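Local atomic coordinates of VgrG protein (Vibrio cholerae, PDB entry 4DTH), a protein that binds ATP and magnesium ions in its actin cross-linking domain and probably acts as a toxin that cross-links monomeric actin. Residues 47-52 / 111-116; 233-238 / 297-302; 247-252 / 319-324. All coordinates share one frame; numbering follows the deposited sequence. Where two conformers were deposited one is given.

Contact 1: residues 47-52 / 111-116. With SO4 (sulfate ion), chain H.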
loop_
_atom_site.group_PDB
_atom_site.type_symbol
_atom_site.label_atom_id
_atom_site.label_comp_id
_atom_site.label_asym_id
_atom_site.label_seq_id
_atom_site.Cartn_x
_atom_site.Cartn_y
_atom_site.Cartn_z
ATOM N N GLY A 47 -12.404 -2.116 13.184
ATOM C CA GLY A 47 -12.766 -3.513 13.334
ATOM C C GLY A 47 -12.033 -4.430 12.385
ATOM O O GLY A 47 -11.170 -3.994 11.616
ATOM N N TYR A 48 -12.386 -5.706 12.439
ATOM C CA TYR A 48 -11.825 -6.714 11.555
ATOM C C TYR A 48 -12.746 -7.904 11.422
ATOM O O TYR A 48 -13.658 -8.106 12.243
ATOM C CB TYR A 48 -10.385 -7.129 11.957
ATOM C CG TYR A 48 -10.268 -7.832 13.292
ATOM C CD1 TYR A 48 -10.174 -7.108 14.478
ATOM C CD2 TYR A 48 -10.175 -9.219 13.366
ATOM C CE1 TYR A 48 -10.024 -7.747 15.707
ATOM C CE2 TYR A 48 -10.029 -9.870 14.591
ATOM C CZ TYR A 48 -9.943 -9.128 15.758
ATOM O OH TYR A 48 -9.798 -9.754 16.970
ATOM N N VAL A 49 -12.537 -8.666 10.351
ATOM C CA VAL A 49 -13.290 -9.881 10.086
ATOM C C VAL A 49 -12.308 -11.026 10.124
ATOM O O VAL A 49 -11.228 -10.940 9.527
ATOM C CB VAL A 49 -14.100 -9.814 8.762
ATOM C CG1 VAL A 49 -14.607 -11.192 8.324
ATOM C CG2 VAL A 49 -15.265 -8.842 8.901
ATOM N N LYS A 50 -12.668 -12.085 10.857
ATOM C CA LYS A 50 -11.836 -13.271 10.950
ATOM C C LYS A 50 -12.646 -14.508 10.569
ATOM O O LYS A 50 -13.881 -14.458 10.536
ATOM C CB LYS A 50 -11.220 -13.400 12.367
ATOM C CG LYS A 50 -12.232 -13.637 13.492
ATOM C CD LYS A 50 -11.581 -13.628 14.865
ATOM C CE LYS A 50 -12.595 -13.921 15.949
ATOM N NZ LYS A 50 -12.025 -13.761 17.316
ATOM N N SER A 51 -11.964 -15.630 10.313
ATOM C CA SER A 51 -12.676 -16.879 10.059
ATOM C C SER A 51 -13.134 -17.377 11.438
ATOM O O SER A 51 -12.589 -16.930 12.457
ATOM C CB SER A 51 -11.747 -17.905 9.417
ATOM O OG SER A 51 -10.719 -18.272 10.322
ATOM N N ALA A 52 -14.110 -18.296 11.479
ATOM C CA ALA A 52 -14.580 -18.887 12.741
ATOM C C ALA A 52 -13.425 -19.592 13.483
ATOM O O ALA A 52 -13.417 -19.630 14.712
ATOM C CB ALA A 52 -15.692 -19.875 12.468
ATOM N N MET A 111 -15.143 -10.702 2.242
ATOM C CA MET A 111 -15.429 -9.318 1.845
ATOM C C MET A 111 -16.791 -9.209 1.185
ATOM O O MET A 111 -17.541 -8.278 1.498
ATOM C CB MET A 111 -14.337 -8.785 0.925
ATOM C CG MET A 111 -13.068 -8.454 1.674
ATOM S SD MET A 111 -11.896 -7.598 0.620
ATOM C CE MET A 111 -10.531 -7.380 1.785
ATOM N N LEU A 112 -17.130 -10.168 0.304
ATOM C CA LEU A 112 -18.437 -10.183 -0.364
ATOM C C LEU A 112 -19.550 -10.410 0.647
ATOM O O LEU A 112 -20.582 -9.740 0.566
ATOM C CB LEU A 112 -18.501 -11.207 -1.500
ATOM C CG LEU A 112 -17.653 -10.876 -2.732
ATOM C CD1 LEU A 112 -17.434 -12.117 -3.577
ATOM C CD2 LEU A 112 -18.268 -9.732 -3.556
ATOM N N TRP A 113 -19.311 -11.284 1.642
ATOM C CA TRP A 113 -20.283 -11.529 2.712
ATOM C C TRP A 113 -20.506 -10.224 3.490
ATOM O O TRP A 113 -21.654 -9.868 3.765
ATOM C CB TRP A 113 -19.831 -12.648 3.682
ATOM C CG TRP A 113 -20.630 -12.615 4.963
ATOM C CD1 TRP A 113 -21.934 -12.987 5.116
ATOM C CD2 TRP A 113 -20.247 -11.983 6.195
ATOM N NE1 TRP A 113 -22.375 -12.660 6.378
ATOM C CE2 TRP A 113 -21.365 -12.035 7.058
ATOM C CE3 TRP A 113 -19.064 -11.377 6.654
ATOM C CZ2 TRP A 113 -21.330 -11.525 8.357
ATOM C CZ3 TRP A 113 -19.030 -10.875 7.945
ATOM C CH2 TRP A 113 -20.146 -10.975 8.790
ATOM N N LEU A 114 -19.411 -9.545 3.889
ATOM C CA LEU A 114 -19.539 -8.303 4.658
ATOM C C LEU A 114 -20.314 -7.229 3.896
ATOM O O LEU A 114 -21.139 -6.544 4.501
ATOM C CB LEU A 114 -18.187 -7.778 5.179
ATOM C CG LEU A 114 -18.295 -6.540 6.087
ATOM C CD1 LEU A 114 -19.037 -6.850 7.381
ATOM C CD2 LEU A 114 -16.934 -5.957 6.383
ATOM N N ALA A 115 -20.109 -7.132 2.565
ATOM C CA ALA A 115 -20.856 -6.178 1.738
ATOM C C ALA A 115 -22.360 -6.481 1.808
ATOM O O ALA A 115 -23.153 -5.553 1.951
ATOM C CB ALA A 115 -20.368 -6.227 0.302
ATOM N N THR A 116 -22.752 -7.773 1.766
ATOM C CA THR A 116 -24.172 -8.120 1.896
ATOM C C THR A 116 -24.689 -7.794 3.298
ATOM O O THR A 116 -25.816 -7.324 3.436
ATOM C CB THR A 116 -24.468 -9.572 1.482
ATOM O OG1 THR A 116 -24.033 -10.483 2.500
ATOM C CG2 THR A 116 -23.884 -9.923 0.130
HETATM S S SO4 H . -25.514 -12.302 8.302
HETATM O O1 SO4 H . -26.959 -12.501 8.357
HETATM O O2 SO4 H . -25.202 -11.067 7.549
HETATM O O3 SO4 H . -25.003 -12.163 9.664
HETATM O O4 SO4 H . -24.888 -13.459 7.625
#
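Trp113, which meets Val49 across this contact, uses the other side of its indole to help grip a sulfate ion that His117 ND1 and Glu136 N also hold. NE1 of Trp113 donates to sulfate O4 at 2.9 Å, nearly straight at 170°, and the sulfur lies in the ring plane. The anion probably came from the crystallisation liquor. The benzo part of the ring serves the contact itself: CZ3 approaches CG2 of Val49 to 4.4 Å, with the methyl at the ring edge. The same CG2 touches CD2 of Leu114 at 4.2 Å. Val49 presents this methyl because its CB points at helix 101-124 and because chi1, measured to CG1, is 166°, which puts CG1 anti to the backbone N and CG2 beside it. The arrangement is a helix lying against a beta sheet. Val49 belongs to strand 45-51, whose antiparallel neighbours 56-68 and 140-144 bring Phe58 and Ile142 against both Val49 and Leu114. One methyl thus carries both of the direct approaches, and only about 100 Å² is buried between the segments. With no hydrogen bond across them, the chemistry implies purely apolar cohesion between strand and helix, while the indole N-H is satisfied separately by the sulfate.

Contact 2: residues 233-238 / 297-302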
loop_
_atom_site.group_PDB
_atom_site.type_symbol
_atom_site.label_atom_id
_atom_site.label_comp_id
_atom_site.label_asym_id
_atom_site.label_seq_id
_atom_site.Cartn_x
_atom_site.Cartn_y
_atom_site.Cartn_z
ATOM N N SER A 233 17.051 2.808 -10.398
ATOM C CA SER A 233 15.750 2.993 -11.055
ATOM C C SER A 233 14.821 3.860 -10.195
ATOM O O SER A 233 14.192 4.775 -10.718
ATOM C CB SER A 233 15.100 1.650 -11.374
ATOM O OG SER A 233 15.878 0.958 -12.345
ATOM N N ILE A 234 14.778 3.605 -8.876
ATOM C CA ILE A 234 13.950 4.382 -7.945
ATOM C C ILE A 234 14.444 5.829 -7.847
ATOM O O ILE A 234 13.630 6.750 -7.907
ATOM C CB ILE A 234 13.852 3.696 -6.559
ATOM C CG1 ILE A 234 12.976 2.427 -6.662
ATOM C CG2 ILE A 234 13.297 4.681 -5.479
ATOM C CD1 ILE A 234 12.855 1.630 -5.392
ATOM N N TYR A 235 15.771 6.021 -7.686
ATOM C CA TYR A 235 16.351 7.365 -7.559
ATOM C C TYR A 235 16.084 8.200 -8.813
ATOM O O TYR A 235 15.680 9.357 -8.695
ATOM C CB TYR A 235 17.866 7.304 -7.286
ATOM C CG TYR A 235 18.295 6.919 -5.882
ATOM C CD1 TYR A 235 17.590 5.967 -5.145
ATOM C CD2 TYR A 235 19.478 7.411 -5.339
ATOM C CE1 TYR A 235 18.039 5.540 -3.894
ATOM C CE2 TYR A 235 19.926 7.005 -4.084
ATOM C CZ TYR A 235 19.221 6.048 -3.379
ATOM O OH TYR A 235 19.666 5.684 -2.134
ATOM N N LEU A 236 16.286 7.601 -10.012
ATOM C CA LEU A 236 16.062 8.276 -11.291
ATOM C C LEU A 236 14.589 8.614 -11.496
ATOM O O LEU A 236 14.283 9.723 -11.927
ATOM C CB LEU A 236 16.603 7.453 -12.478
ATOM C CG LEU A 236 18.123 7.282 -12.562
ATOM C CD1 LEU A 236 18.495 6.440 -13.786
ATOM C CD2 LEU A 236 18.851 8.631 -12.596
ATOM N N LYS A 237 13.678 7.677 -11.160
ATOM C CA LYS A 237 12.237 7.919 -11.261
ATOM C C LYS A 237 11.795 9.046 -10.312
ATOM O O LYS A 237 10.974 9.884 -10.702
ATOM C CB LYS A 237 11.423 6.633 -11.018
ATOM C CG LYS A 237 9.907 6.805 -11.197
ATOM C CD LYS A 237 9.505 7.105 -12.643
ATOM C CE LYS A 237 8.007 7.081 -12.797
ATOM N NZ LYS A 237 7.637 7.295 -14.218
ATOM N N THR A 238 12.356 9.072 -9.077
ATOM C CA THR A 238 12.029 10.119 -8.100
ATOM C C THR A 238 12.431 11.490 -8.666
ATOM O O THR A 238 11.644 12.436 -8.594
ATOM C CB THR A 238 12.635 9.811 -6.728
ATOM O OG1 THR A 238 12.123 8.552 -6.284
ATOM C CG2 THR A 238 12.276 10.877 -5.684
ATOM N N ALA A 297 30.237 0.175 -2.717
ATOM C CA ALA A 297 30.457 0.141 -4.170
ATOM C C ALA A 297 29.176 0.474 -4.943
ATOM O O ALA A 297 29.225 1.256 -5.892
ATOM C CB ALA A 297 30.993 -1.222 -4.591
ATOM N N VAL A 298 28.022 -0.081 -4.514
ATOM C CA VAL A 298 26.727 0.202 -5.146
ATOM C C VAL A 298 26.395 1.695 -4.998
ATOM O O VAL A 298 26.138 2.367 -6.002
ATOM C CB VAL A 298 25.587 -0.700 -4.579
ATOM C CG1 VAL A 298 24.208 -0.176 -4.980
ATOM C CG2 VAL A 298 25.753 -2.153 -5.013
ATOM N N MET A 299 26.397 2.205 -3.745
ATOM C CA MET A 299 26.045 3.589 -3.427
ATOM C C MET A 299 26.910 4.616 -4.136
ATOM O O MET A 299 26.376 5.591 -4.674
ATOM C CB MET A 299 25.997 3.833 -1.907
ATOM C CG MET A 299 24.955 2.975 -1.181
ATOM S SD MET A 299 23.328 2.870 -1.982
ATOM C CE MET A 299 22.854 4.507 -1.940
ATOM N N LYS A 300 28.231 4.380 -4.168
ATOM C CA LYS A 300 29.197 5.259 -4.828
ATOM C C LYS A 300 28.884 5.409 -6.323
ATOM O O LYS A 300 29.021 6.510 -6.856
ATOM C CB LYS A 300 30.640 4.749 -4.610
ATOM C CG LYS A 300 31.486 5.640 -3.692
ATOM C CD LYS A 300 31.995 4.891 -2.460
ATOM C CE LYS A 300 32.753 5.762 -1.485
ATOM N NZ LYS A 300 34.004 5.093 -1.034
ATOM N N HIS A 301 28.400 4.334 -6.978
ATOM C CA HIS A 301 28.072 4.336 -8.409
ATOM C C HIS A 301 26.724 4.953 -8.793
ATOM O O HIS A 301 26.506 5.247 -9.972
ATOM C CB HIS A 301 28.245 2.940 -9.013
ATOM C CG HIS A 301 29.678 2.563 -9.198
ATOM N ND1 HIS A 301 30.383 1.902 -8.209
ATOM C CD2 HIS A 301 30.502 2.785 -10.248
ATOM C CE1 HIS A 301 31.607 1.734 -8.691
ATOM N NE2 HIS A 301 31.720 2.234 -9.921
ATOM N N ILE A 302 25.828 5.177 -7.820
ATOM C CA ILE A 302 24.519 5.775 -8.113
ATOM C C ILE A 302 24.620 7.267 -8.462
ATOM O O ILE A 302 23.956 7.697 -9.399
ATOM C CB ILE A 302 23.470 5.502 -7.004
ATOM C CG1 ILE A 302 23.269 3.984 -6.801
ATOM C CG2 ILE A 302 22.121 6.190 -7.338
ATOM C CD1 ILE A 302 22.355 3.593 -5.613
#
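Tyr235 and Ile302 mark the nearest backbone approach of two helical segments, their CA atoms 8.3 Å apart; residues 233-238 belong to helix 221-245 and residues 297-302 to helix 292-307. No hydrogen bond joins them, so the side chains do the work, burying about 128 Å² in all. The Tyr235 ring takes both partners. Its CD2 touches CG2 of Ile302 at 3.5 Å, the two side chains crossing at about a right angle. That methyl is anti to the backbone N of Ile302 (chi1 -59°, defined by CG1), and the CB beneath it already points at the partner helix. Met299 arrives differently. Its CB is not aimed at Tyr235, but the chain bends at chi2 (-45°) and chi3 (-62°) and brings the terminal CE to 3.4 Å from Tyr235 OH, a packing contact between methyl and hydroxyl oxygen. The pair is one seam of an alpha-helical bundle in the actin cross-linking domain: helix 312-323 lies against both helices, with Phe319 touching Tyr235 and Met299, and Phe322 stacked with the Tyr235 ring. Leu231, a turn before Tyr235, extends the seam to Met299 and Ile302. Within each segment a side chain returns to the carbonyl four residues earlier. Thr238 OG1 donates to Ile234 O at 2.9 Å from above the carbonyl plane, while Thr238 N reaches that oxygen from the opposite face, giving it two donors. His301 ND1 bonds to Ala297 O at 2.7 Å, with the acceptor lying in the imidazole plane, which fixes the rotation of the ring beside Phe228.

Contact 3: residues 247-252 / 319-324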
loop_
_atom_site.group_PDB
_atom_site.type_symbol
_atom_site.label_atom_id
_atom_site.label_comp_id
_atom_site.label_asym_id
_atom_site.label_seq_id
_atom_site.Cartn_x
_atom_site.Cartn_y
_atom_site.Cartn_z
ATOM N N ILE A 247 8.087 18.906 -7.223
ATOM C CA ILE A 247 8.041 18.449 -5.831
ATOM C C ILE A 247 9.247 18.962 -5.055
ATOM O O ILE A 247 10.373 18.796 -5.514
ATOM C CB ILE A 247 7.957 16.895 -5.772
ATOM C CG1 ILE A 247 6.730 16.366 -6.566
ATOM C CG2 ILE A 247 7.919 16.390 -4.311
ATOM C CD1 ILE A 247 6.733 14.844 -6.805
ATOM N N TYR A 248 9.012 19.491 -3.836
ATOM C CA TYR A 248 10.117 19.912 -2.968
ATOM C C TYR A 248 10.668 18.643 -2.302
ATOM O O TYR A 248 9.969 18.031 -1.491
ATOM C CB TYR A 248 9.610 20.896 -1.900
ATOM C CG TYR A 248 9.408 22.288 -2.450
ATOM C CD1 TYR A 248 8.248 22.624 -3.146
ATOM C CD2 TYR A 248 10.381 23.269 -2.286
ATOM C CE1 TYR A 248 8.074 23.896 -3.691
ATOM C CE2 TYR A 248 10.209 24.550 -2.807
ATOM C CZ TYR A 248 9.056 24.856 -3.514
ATOM O OH TYR A 248 8.882 26.119 -4.021
ATOM N N ILE A 249 11.903 18.238 -2.697
ATOM C CA ILE A 249 12.643 17.064 -2.184
ATOM C C ILE A 249 13.817 17.575 -1.388
ATOM O O ILE A 249 14.706 18.195 -1.971
ATOM C CB ILE A 249 13.190 16.124 -3.318
ATOM C CG1 ILE A 249 12.125 15.731 -4.360
ATOM C CG2 ILE A 249 13.957 14.902 -2.740
ATOM C CD1 ILE A 249 11.081 14.758 -3.923
ATOM N N ASN A 250 13.866 17.270 -0.072
ATOM C CA ASN A 250 14.980 17.697 0.792
ATOM C C ASN A 250 15.124 19.219 0.681
ATOM O O ASN A 250 14.143 19.926 0.911
ATOM C CB ASN A 250 16.297 16.960 0.430
ATOM C CG ASN A 250 16.814 16.054 1.483
ATOM O OD1 ASN A 250 16.084 15.615 2.382
ATOM N ND2 ASN A 250 18.075 15.700 1.331
ATOM N N GLU A 251 16.276 19.696 0.168
ATOM C CA GLU A 251 16.538 21.120 -0.021
ATOM C C GLU A 251 16.365 21.581 -1.481
ATOM O O GLU A 251 16.570 22.756 -1.762
ATOM C CB GLU A 251 17.919 21.506 0.539
ATOM C CG GLU A 251 17.978 21.504 2.060
ATOM C CD GLU A 251 19.358 21.730 2.646
ATOM O OE1 GLU A 251 19.941 22.813 2.409
ATOM O OE2 GLU A 251 19.846 20.831 3.368
ATOM N N TRP A 252 15.956 20.670 -2.401
ATOM C CA TRP A 252 15.761 21.047 -3.807
ATOM C C TRP A 252 14.469 21.807 -3.981
ATOM O O TRP A 252 13.405 21.349 -3.544
ATOM C CB TRP A 252 15.761 19.829 -4.742
ATOM C CG TRP A 252 15.672 20.206 -6.191
ATOM C CD1 TRP A 252 16.670 20.727 -6.965
ATOM C CD2 TRP A 252 14.532 20.056 -7.054
ATOM N NE1 TRP A 252 16.217 20.928 -8.248
ATOM C CE2 TRP A 252 14.922 20.487 -8.342
ATOM C CE3 TRP A 252 13.228 19.556 -6.875
ATOM C CZ2 TRP A 252 14.056 20.451 -9.440
ATOM C CZ3 TRP A 252 12.366 19.528 -7.964
ATOM C CH2 TRP A 252 12.785 19.959 -9.234
ATOM N N PHE A 319 19.700 11.851 -3.883
ATOM C CA PHE A 319 20.658 10.912 -3.294
ATOM C C PHE A 319 20.637 10.982 -1.762
ATOM O O PHE A 319 20.423 9.948 -1.133
ATOM C CB PHE A 319 22.078 11.113 -3.867
ATOM C CG PHE A 319 23.056 10.052 -3.413
ATOM C CD1 PHE A 319 23.757 10.193 -2.219
ATOM C CD2 PHE A 319 23.248 8.892 -4.162
ATOM C CE1 PHE A 319 24.633 9.192 -1.780
ATOM C CE2 PHE A 319 24.134 7.897 -3.726
ATOM C CZ PHE A 319 24.821 8.057 -2.539
ATOM N N GLN A 320 20.785 12.188 -1.166
ATOM C CA GLN A 320 20.774 12.388 0.293
ATOM C C GLN A 320 19.441 11.977 0.919
ATOM O O GLN A 320 19.429 11.339 1.974
ATOM C CB GLN A 320 21.101 13.854 0.660
ATOM C CG GLN A 320 21.400 14.059 2.162
ATOM C CD GLN A 320 21.300 15.490 2.661
ATOM O OE1 GLN A 320 20.839 16.404 1.968
ATOM N NE2 GLN A 320 21.700 15.706 3.907
ATOM N N TYR A 321 18.318 12.347 0.270
ATOM C CA TYR A 321 16.991 12.019 0.745
ATOM C C TYR A 321 16.867 10.513 1.008
ATOM O O TYR A 321 16.470 10.117 2.101
ATOM C CB TYR A 321 15.926 12.480 -0.266
ATOM C CG TYR A 321 14.524 12.091 0.137
ATOM C CD1 TYR A 321 13.835 12.805 1.116
ATOM C CD2 TYR A 321 13.880 11.008 -0.459
ATOM C CE1 TYR A 321 12.544 12.445 1.499
ATOM C CE2 TYR A 321 12.591 10.637 -0.084
ATOM C CZ TYR A 321 11.926 11.362 0.893
ATOM O OH TYR A 321 10.659 11.010 1.258
ATOM N N PHE A 322 17.217 9.692 0.013
ATOM C CA PHE A 322 17.118 8.245 0.156
ATOM C C PHE A 322 18.157 7.641 1.097
ATOM O O PHE A 322 17.874 6.626 1.732
ATOM C CB PHE A 322 17.080 7.555 -1.208
ATOM C CG PHE A 322 15.761 7.762 -1.919
ATOM C CD1 PHE A 322 14.563 7.375 -1.323
ATOM C CD2 PHE A 322 15.717 8.352 -3.178
ATOM C CE1 PHE A 322 13.336 7.578 -1.969
ATOM C CE2 PHE A 322 14.490 8.556 -3.827
ATOM C CZ PHE A 322 13.310 8.159 -3.220
ATOM N N GLN A 323 19.341 8.264 1.179
ATOM C CA GLN A 323 20.445 7.832 2.038
ATOM C C GLN A 323 20.083 7.974 3.535
ATOM O O GLN A 323 20.395 7.071 4.312
ATOM C CB GLN A 323 21.715 8.619 1.664
ATOM C CG GLN A 323 22.841 8.593 2.689
ATOM C CD GLN A 323 23.943 9.515 2.242
ATOM O OE1 GLN A 323 23.930 10.720 2.518
ATOM N NE2 GLN A 323 24.895 8.973 1.494
ATOM N N ASP A 324 19.389 9.076 3.922
ATOM C CA ASP A 324 18.962 9.354 5.288
ATOM C C ASP A 324 17.674 8.604 5.662
ATOM O O ASP A 324 17.077 8.881 6.700
ATOM C CB ASP A 324 18.859 10.877 5.505
ATOM C CG ASP A 324 20.166 11.637 5.300
ATOM O OD1 ASP A 324 21.219 10.978 5.090
ATOM O OD2 ASP A 324 20.132 12.883 5.326
HETATM O O HOH W 1 17.764 13.912 4.380
#
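Asn250 faces Tyr321 with their CA atoms 6.0 Å apart, and it occupies the second position of a type II' beta turn running from Ile249 to Trp252. Its backbone angles (phi 55°, psi -117°) and the bond from Trp252 N to Ile249 O at 2.8 Å are the evidence for that turn, which sits against the C-terminal end of helix 312-323. From CA the CB bond points at the helix. CG then comes 4.1 Å from Tyr321 CB, which puts the amide across the Gln320-Tyr321 step. At the tip the two atoms part. ND2 lies 2.9 Å from Gln320 OE1, yet the angle is too poor for a hydrogen bond; the amide planes stand 78° apart, and the approach is close polar packing. Asn250 OD1 meets the edge of the Tyr321 ring, 3.8 Å from Tyr321 CD1 and in the ring plane, although the amide and ring planes are almost perpendicular. Ile249 CG2, in one of two conformers, packs on Tyr321 CB at 4.0 Å, the side chains crossing at about a right angle; Tyr321 OH is bonded to Glu327 O. The next residue of the turn is tied to the helix: Asn317 OD1 accepts from Glu251 N. Asp324, the first residue beyond the helical conformation, joins through one water, which donates to Asn250 OD1 at 3.1 Å and to Asp324 OD2 at 2.7 Å.

From the N terminus, contact 1 comes first: its 58-residue excursion from strand 45-51 to helix 101-124 closes before either of the others opens, within the sheet-bearing part of the fold. Contacts 2 and 3 then cross, their segments alternating as 233-238, 247-252, 297-302 and 319-324, so each excursion is interlocked with the other. Together they tie helix 221-245 and the loop after it to the successive helices 292-307 and 312-323. Their centres are 13 Å apart and they touch directly, for example where Thr238 OG1 packs on Phe322 CZ at 3.3 Å. Contact 1 lies on the opposite side of the chain's centre, its own centre 43 Å from that of contact 2.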